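Local coordinates for putative surface anchored protein (PDB 4NI6), which is of uncharacterised function but probably forms part of the repetitive Ig-like shaft of a clostridial surface adhesin, stabilised by an internal ester cross-link, at residues Glu46-Thr51 against Thr121-Lys126; Trp83-Gly88 against Val100-Glu105. All coordinates share one frame; numbering follows the deposited sequence. Where two conformers were deposited one is given.

Contact 1. Residues Glu46-Thr51 against Thr121-Lys126; sequences EKYNLT and TKQVVK
Y48 and Q123 make this contact almost alone, through one short hydrogen bond. The backbones stay well apart. Even the nearest pair of CA atoms, those of Y48 and Q123, is 8.8 Å apart, so the gap is bridged by side chains. Y48 lies near the start of strand 47-57. Its ring is swung beside the backbone N, with CG anti to the carbonyl carbon (chi1 -68°), and this brings its far end to Q123. Y48 OH donates to Q123 OE1 over 2.6 Å. The donor lies nearly in line with the amide C=O, at an angle of 164°. OE1 meets the ring at its edge, near the ring plane, and is 3.6 Å from CE2 of Y48. Ring and amide planes are turned 49° apart. Q123 reaches across with an extended chain, CG anti to the backbone N. Both ends of its amide are held, because NE2 bonds to the backbone O of D41. The Y48 hydroxyl is also gripped twice, since it accepts from the backbone N of V43. These bonds fix the amide orientation and link the loop holding D41 and V43 to both strands. Further along the first segment, the L50 side chain packs on E102 of strand 97-106.

The two segments are not neighbours in their sheet. Strand 97-106 runs between them and pairs antiparallel with both. N49 bonds through its backbone to E105, and the backbone N of Q123 bonds to S106 OG. On the other flank, strand 63-74 pairs with strand 47-57. V73, L42 and L110 pack against Y48, and I111 of strand 109-111 touches Q123.

Contact 2. Residues Trp83-Gly88 against Val100-Glu105; sequences WELDFG and VFENAE
F87 and V100 meet at one end of a buried row of three side-chain pairs. V100 CG1 comes to the edge of the F87 ring, near its plane, 4.0 Å from CE2. In the middle, L85 and E102 slide past each other in opposite directions. L85 CB is 4.0 Å from E102 OE1. The contact of the L85 methyls is less certain, because this side chain has two conformers. At the other end W83 CZ3 lies 4.2 Å from A104 CB, in an oblique approach.

In the next shell, the E102 chain bends at chi2 (-73°), which turns its carboxylate toward L85, and the side chains of L50 and I37 touch it. The carboxylates of E102 and D35 lie close together. The W83 indole stacks on Y39 and bonds through NE1 to the backbone O of T74. At the F87 end, the backbone N of G88 meets D86 OD1 from above the carboxylate plane over 2.9 Å, forming an Asx turn.

The axes of segments 83-88 and 100-105 approach to 10.6 Å, with 128° between their directions. Two strands from different sheets, facing each other without backbone pairing, are consistent with the face-to-face sheet packing of an Ig-like beta sandwich.

Overall arrangement
Contact 2 is fully buried near the middle of the chain. The centre of contact 1 is about 14 Å from the centre of the chain, and this contact is only partly buried. The centres of the two contacts are about 12 Å apart. Strand 97-106 connects them: it supplies one side of contact 2 and separates the two strands of contact 1. The backbone N of A104 probably bonds to V125 O. Contact 1 stays within one sheet and is polar, with a tyrosine-amide bond. Contact 2 joins two sheets, mostly by apolar packing, with the E102 carboxylate set among those groups.

Contact 1. Residues Glu46-Thr51 against Thr121-Lys126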
loop_
_atom_site.group_PDB
_atom_site.type_symbol
_atom_site.label_atom_id
_atom_site.label_comp_id
_atom_site.label_asym_id
_atom_site.label_seq_id
_atom_site.Cartn_x
_atom_site.Cartn_y
_atom_site.Cartn_z
ATOM N N GLU A 46 4.738 -19.427 2.248
ATOM C CA GLU A 46 3.290 -19.404 2.211
ATOM C C GLU A 46 2.768 -18.289 1.285
ATOM O O GLU A 46 3.334 -17.169 1.255
ATOM C CB GLU A 46 2.701 -19.208 3.624
ATOM C CG GLU A 46 2.817 -20.438 4.503
ATOM C CD GLU A 46 1.978 -21.596 4.027
ATOM O OE1 GLU A 46 0.885 -21.461 3.457
ATOM O OE2 GLU A 46 2.291 -22.670 4.529
ATOM N N LYS A 47 1.651 -18.560 0.624
ATOM C CA LYS A 47 0.984 -17.562 -0.235
ATOM C C LYS A 47 0.046 -16.684 0.577
ATOM O O LYS A 47 -0.626 -17.162 1.532
ATOM C CB LYS A 47 0.169 -18.268 -1.316
ATOM C CG LYS A 47 1.009 -18.999 -2.345
ATOM C CD LYS A 47 0.238 -19.427 -3.585
ATOM C CE LYS A 47 -0.885 -20.403 -3.260
ATOM N NZ LYS A 47 -1.424 -21.078 -4.477
ATOM N N TYR A 48 -0.026 -15.415 0.160
ATOM C CA TYR A 48 -0.900 -14.392 0.757
ATOM C C TYR A 48 -1.656 -13.665 -0.338
ATOM O O TYR A 48 -1.125 -13.506 -1.435
ATOM C CB TYR A 48 -0.091 -13.356 1.556
ATOM C CG TYR A 48 0.550 -13.926 2.806
ATOM C CD1 TYR A 48 1.705 -14.720 2.726
ATOM C CD2 TYR A 48 0.051 -13.610 4.052
ATOM C CE1 TYR A 48 2.263 -15.301 3.869
ATOM C CE2 TYR A 48 0.581 -14.192 5.194
ATOM C CZ TYR A 48 1.709 -14.997 5.089
ATOM O OH TYR A 48 2.246 -15.638 6.206
ATOM N N ASN A 49 -2.908 -13.334 -0.052
ATOM C CA ASN A 49 -3.654 -12.398 -0.873
ATOM C C ASN A 49 -3.273 -10.990 -0.398
ATOM O O ASN A 49 -3.576 -10.612 0.733
ATOM C CB ASN A 49 -5.158 -12.572 -0.611
ATOM C CG ASN A 49 -5.644 -14.042 -0.556
ATOM O OD1 ASN A 49 -6.361 -14.455 0.386
ATOM N ND2 ASN A 49 -5.386 -14.789 -1.601
ATOM N N LEU A 50 -2.667 -10.186 -1.284
ATOM C CA LEU A 50 -2.264 -8.812 -0.950
ATOM C C LEU A 50 -3.243 -7.849 -1.597
ATOM O O LEU A 50 -3.335 -7.810 -2.833
ATOM C CB LEU A 50 -0.845 -8.556 -1.441
ATOM C CG LEU A 50 -0.338 -7.131 -1.153
ATOM C CD1 LEU A 50 -0.186 -6.877 0.337
ATOM C CD2 LEU A 50 0.962 -6.830 -1.881
ATOM N N THR A 51 -3.994 -7.148 -0.775
ATOM C CA THR A 51 -4.888 -6.085 -1.295
ATOM C C THR A 51 -4.339 -4.723 -0.945
ATOM O O THR A 51 -4.131 -4.387 0.206
ATOM C CB THR A 51 -6.295 -6.206 -0.694
ATOM O OG1 THR A 51 -6.865 -7.460 -1.076
ATOM C CG2 THR A 51 -7.211 -5.051 -1.193
ATOM N N THR A 121 -7.617 -20.227 11.313
ATOM C CA THR A 121 -7.614 -18.790 11.064
ATOM C C THR A 121 -6.452 -18.433 10.165
ATOM O O THR A 121 -5.366 -18.953 10.294
ATOM C CB THR A 121 -7.530 -17.976 12.379
ATOM O OG1 THR A 121 -8.665 -18.286 13.204
ATOM C CG2 THR A 121 -7.511 -16.497 12.093
ATOM N N LYS A 122 -6.716 -17.538 9.209
ATOM C CA LYS A 122 -5.691 -16.995 8.306
ATOM C C LYS A 122 -4.887 -15.895 9.033
ATOM O O LYS A 122 -5.439 -15.159 9.859
ATOM C CB LYS A 122 -6.338 -16.429 7.015
ATOM C CG LYS A 122 -7.150 -17.425 6.169
ATOM C CD LYS A 122 -7.966 -16.745 5.052
ATOM C CE LYS A 122 -8.938 -17.710 4.361
ATOM N NZ LYS A 122 -9.757 -17.143 3.246
ATOM N N GLN A 123 -3.574 -15.862 8.810
ATOM C CA GLN A 123 -2.736 -14.774 9.310
ATOM C C GLN A 123 -3.040 -13.504 8.512
ATOM O O GLN A 123 -2.962 -13.524 7.284
ATOM C CB GLN A 123 -1.256 -15.105 9.139
ATOM C CG GLN A 123 -0.381 -14.029 9.770
ATOM C CD GLN A 123 1.088 -14.286 9.592
ATOM O OE1 GLN A 123 1.514 -14.914 8.635
ATOM N NE2 GLN A 123 1.877 -13.739 10.482
ATOM N N VAL A 124 -3.425 -12.434 9.197
ATOM C CA VAL A 124 -3.679 -11.129 8.545
ATOM C C VAL A 124 -2.675 -10.180 9.137
ATOM O O VAL A 124 -2.610 -9.992 10.345
ATOM C CB VAL A 124 -5.117 -10.663 8.840
ATOM C CG1 VAL A 124 -5.303 -9.221 8.379
ATOM C CG2 VAL A 124 -6.117 -11.576 8.142
ATOM N N VAL A 125 -1.954 -9.497 8.253
ATOM C CA VAL A 125 -1.016 -8.461 8.652
ATOM C C VAL A 125 -1.267 -7.274 7.724
ATOM O O VAL A 125 -1.380 -7.414 6.501
ATOM C CB VAL A 125 0.437 -8.954 8.512
ATOM C CG1 VAL A 125 1.413 -7.935 9.058
ATOM C CG2 VAL A 125 0.612 -10.273 9.279
ATOM N N LYS A 126 -1.446 -6.110 8.324
ATOM C CA LYS A 126 -1.879 -4.970 7.540
ATOM C C LYS A 126 -1.148 -3.697 7.908
ATOM O O LYS A 126 -0.519 -3.612 8.955
ATOM C CB LYS A 126 -3.370 -4.811 7.687
ATOM C CG LYS A 126 -3.814 -4.350 9.053
ATOM C CD LYS A 126 -5.311 -4.549 9.222
ATOM C CE LYS A 126 -5.704 -5.988 8.948
ATOM N NZ LYS A 126 -7.174 -6.147 8.762
#

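Contact 2. Residues Trp83-Gly88 against Val100-Glu105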
loop_
_atom_site.group_PDB
_atom_site.type_symbol
_atom_site.label_atom_id
_atom_site.label_comp_id
_atom_site.label_asym_id
_atom_site.label_seq_id
_atom_site.Cartn_x
_atom_site.Cartn_y
_atom_site.Cartn_z
ATOM N N TRP A 83 7.697 -7.053 -1.318
ATOM C CA TRP A 83 6.789 -7.199 -2.449
ATOM C C TRP A 83 6.591 -5.843 -3.096
ATOM O O TRP A 83 6.876 -4.816 -2.488
ATOM C CB TRP A 83 5.430 -7.713 -2.002
ATOM C CG TRP A 83 5.440 -9.089 -1.404
ATOM C CD1 TRP A 83 6.074 -10.228 -1.877
ATOM C CD2 TRP A 83 4.616 -9.528 -0.289
ATOM N NE1 TRP A 83 5.792 -11.285 -1.045
ATOM C CE2 TRP A 83 4.880 -10.938 -0.105
ATOM C CE3 TRP A 83 3.813 -8.886 0.616
ATOM C CZ2 TRP A 83 4.293 -11.674 0.928
ATOM C CZ3 TRP A 83 3.160 -9.624 1.586
ATOM C CH2 TRP A 83 3.452 -10.988 1.783
ATOM N N GLU A 84 6.040 -5.852 -4.297
ATOM C CA GLU A 84 5.606 -4.644 -4.998
ATOM C C GLU A 84 4.170 -4.801 -5.435
ATOM O O GLU A 84 3.750 -5.905 -5.798
ATOM C CB GLU A 84 6.507 -4.389 -6.208
ATOM C CG GLU A 84 7.919 -4.087 -5.771
ATOM C CD GLU A 84 8.805 -3.738 -6.928
ATOM O OE1 GLU A 84 8.286 -3.192 -7.924
ATOM O OE2 GLU A 84 10.012 -4.024 -6.858
ATOM N N LEU A 85 3.464 -3.668 -5.527
ATOM C CA LEU A 85 2.075 -3.637 -5.991
ATOM C C LEU A 85 1.885 -2.385 -6.847
ATOM O O LEU A 85 2.095 -1.272 -6.367
ATOM C CB LEU A 85 1.101 -3.605 -4.808
ATOM C CG LEU A 85 -0.365 -3.704 -5.221
ATOM C CD1 LEU A 85 -1.166 -4.571 -4.272
ATOM C CD2 LEU A 85 -0.959 -2.322 -5.252
ATOM N N ASP A 86 1.537 -2.567 -8.117
ATOM C CA ASP A 86 1.502 -1.473 -9.091
ATOM C C ASP A 86 0.038 -1.153 -9.392
ATOM O O ASP A 86 -0.681 -1.994 -9.940
ATOM C CB ASP A 86 2.217 -1.952 -10.376
ATOM C CG ASP A 86 2.444 -0.864 -11.400
ATOM O OD1 ASP A 86 1.917 0.251 -11.213
ATOM O OD2 ASP A 86 3.186 -1.134 -12.371
ATOM N N PHE A 87 -0.405 0.054 -9.033
ATOM C CA PHE A 87 -1.760 0.483 -9.327
ATOM C C PHE A 87 -1.903 0.976 -10.767
ATOM O O PHE A 87 -3.008 1.294 -11.205
ATOM C CB PHE A 87 -2.206 1.630 -8.399
ATOM C CG PHE A 87 -2.383 1.216 -6.956
ATOM C CD1 PHE A 87 -3.589 0.683 -6.515
ATOM C CD2 PHE A 87 -1.411 1.524 -6.016
ATOM C CE1 PHE A 87 -3.746 0.282 -5.193
ATOM C CE2 PHE A 87 -1.584 1.152 -4.685
ATOM C CZ PHE A 87 -2.759 0.540 -4.280
ATOM N N GLY A 88 -0.788 1.138 -11.465
ATOM C CA GLY A 88 -0.790 1.737 -12.797
ATOM C C GLY A 88 -1.108 3.221 -12.773
ATOM O O GLY A 88 -1.021 3.889 -11.745
ATOM N N VAL A 100 -1.729 5.068 0.541
ATOM C CA VAL A 100 -1.833 3.633 0.241
ATOM C C VAL A 100 -1.979 2.797 1.499
ATOM O O VAL A 100 -1.239 3.015 2.461
ATOM C CB VAL A 100 -0.621 3.132 -0.542
ATOM C CG1 VAL A 100 -0.720 1.631 -0.827
ATOM C CG2 VAL A 100 -0.456 3.899 -1.854
ATOM N N PHE A 101 -3.024 1.971 1.494
ATOM C CA PHE A 101 -3.246 0.940 2.511
ATOM C C PHE A 101 -2.849 -0.426 1.921
ATOM O O PHE A 101 -3.063 -0.686 0.735
ATOM C CB PHE A 101 -4.716 0.898 2.829
ATOM C CG PHE A 101 -5.225 1.995 3.725
ATOM C CD1 PHE A 101 -4.429 3.054 4.143
ATOM C CD2 PHE A 101 -6.556 1.965 4.134
ATOM C CE1 PHE A 101 -4.936 4.057 4.955
ATOM C CE2 PHE A 101 -7.072 2.961 4.959
ATOM C CZ PHE A 101 -6.266 4.013 5.359
ATOM N N GLU A 102 -2.350 -1.343 2.777
ATOM C CA GLU A 102 -2.024 -2.720 2.353
ATOM C C GLU A 102 -2.508 -3.718 3.400
ATOM O O GLU A 102 -2.449 -3.433 4.595
ATOM C CB GLU A 102 -0.518 -2.890 2.224
ATOM C CG GLU A 102 0.131 -2.101 1.108
ATOM C CD GLU A 102 -0.132 -2.608 -0.311
ATOM O OE1 GLU A 102 0.358 -1.943 -1.275
ATOM O OE2 GLU A 102 -0.915 -3.546 -0.514
ATOM N N ASN A 103 -3.079 -4.808 2.913
ATOM C CA ASN A 103 -3.577 -5.886 3.756
ATOM C C ASN A 103 -3.130 -7.201 3.136
ATOM O O ASN A 103 -3.495 -7.537 2.011
ATOM C CB ASN A 103 -5.071 -5.809 3.761
ATOM C CG ASN A 103 -5.700 -6.784 4.725
ATOM O OD1 ASN A 103 -6.076 -6.423 5.836
ATOM N ND2 ASN A 103 -5.785 -8.039 4.316
ATOM N N ALA A 104 -2.390 -7.988 3.922
ATOM C CA ALA A 104 -1.928 -9.323 3.478
ATOM C C ALA A 104 -2.640 -10.379 4.319
ATOM O O ALA A 104 -2.558 -10.360 5.544
ATOM C CB ALA A 104 -0.432 -9.470 3.695
ATOM N N GLU A 105 -3.354 -11.261 3.649
ATOM C CA GLU A 105 -4.073 -12.330 4.328
ATOM C C GLU A 105 -3.573 -13.676 3.792
ATOM O O GLU A 105 -3.625 -13.932 2.590
ATOM C CB GLU A 105 -5.563 -12.215 4.037
ATOM C CG GLU A 105 -6.404 -13.345 4.642
ATOM C CD GLU A 105 -7.784 -13.405 4.029
ATOM O OE1 GLU A 105 -7.908 -13.428 2.781
ATOM O OE2 GLU A 105 -8.752 -13.412 4.803
#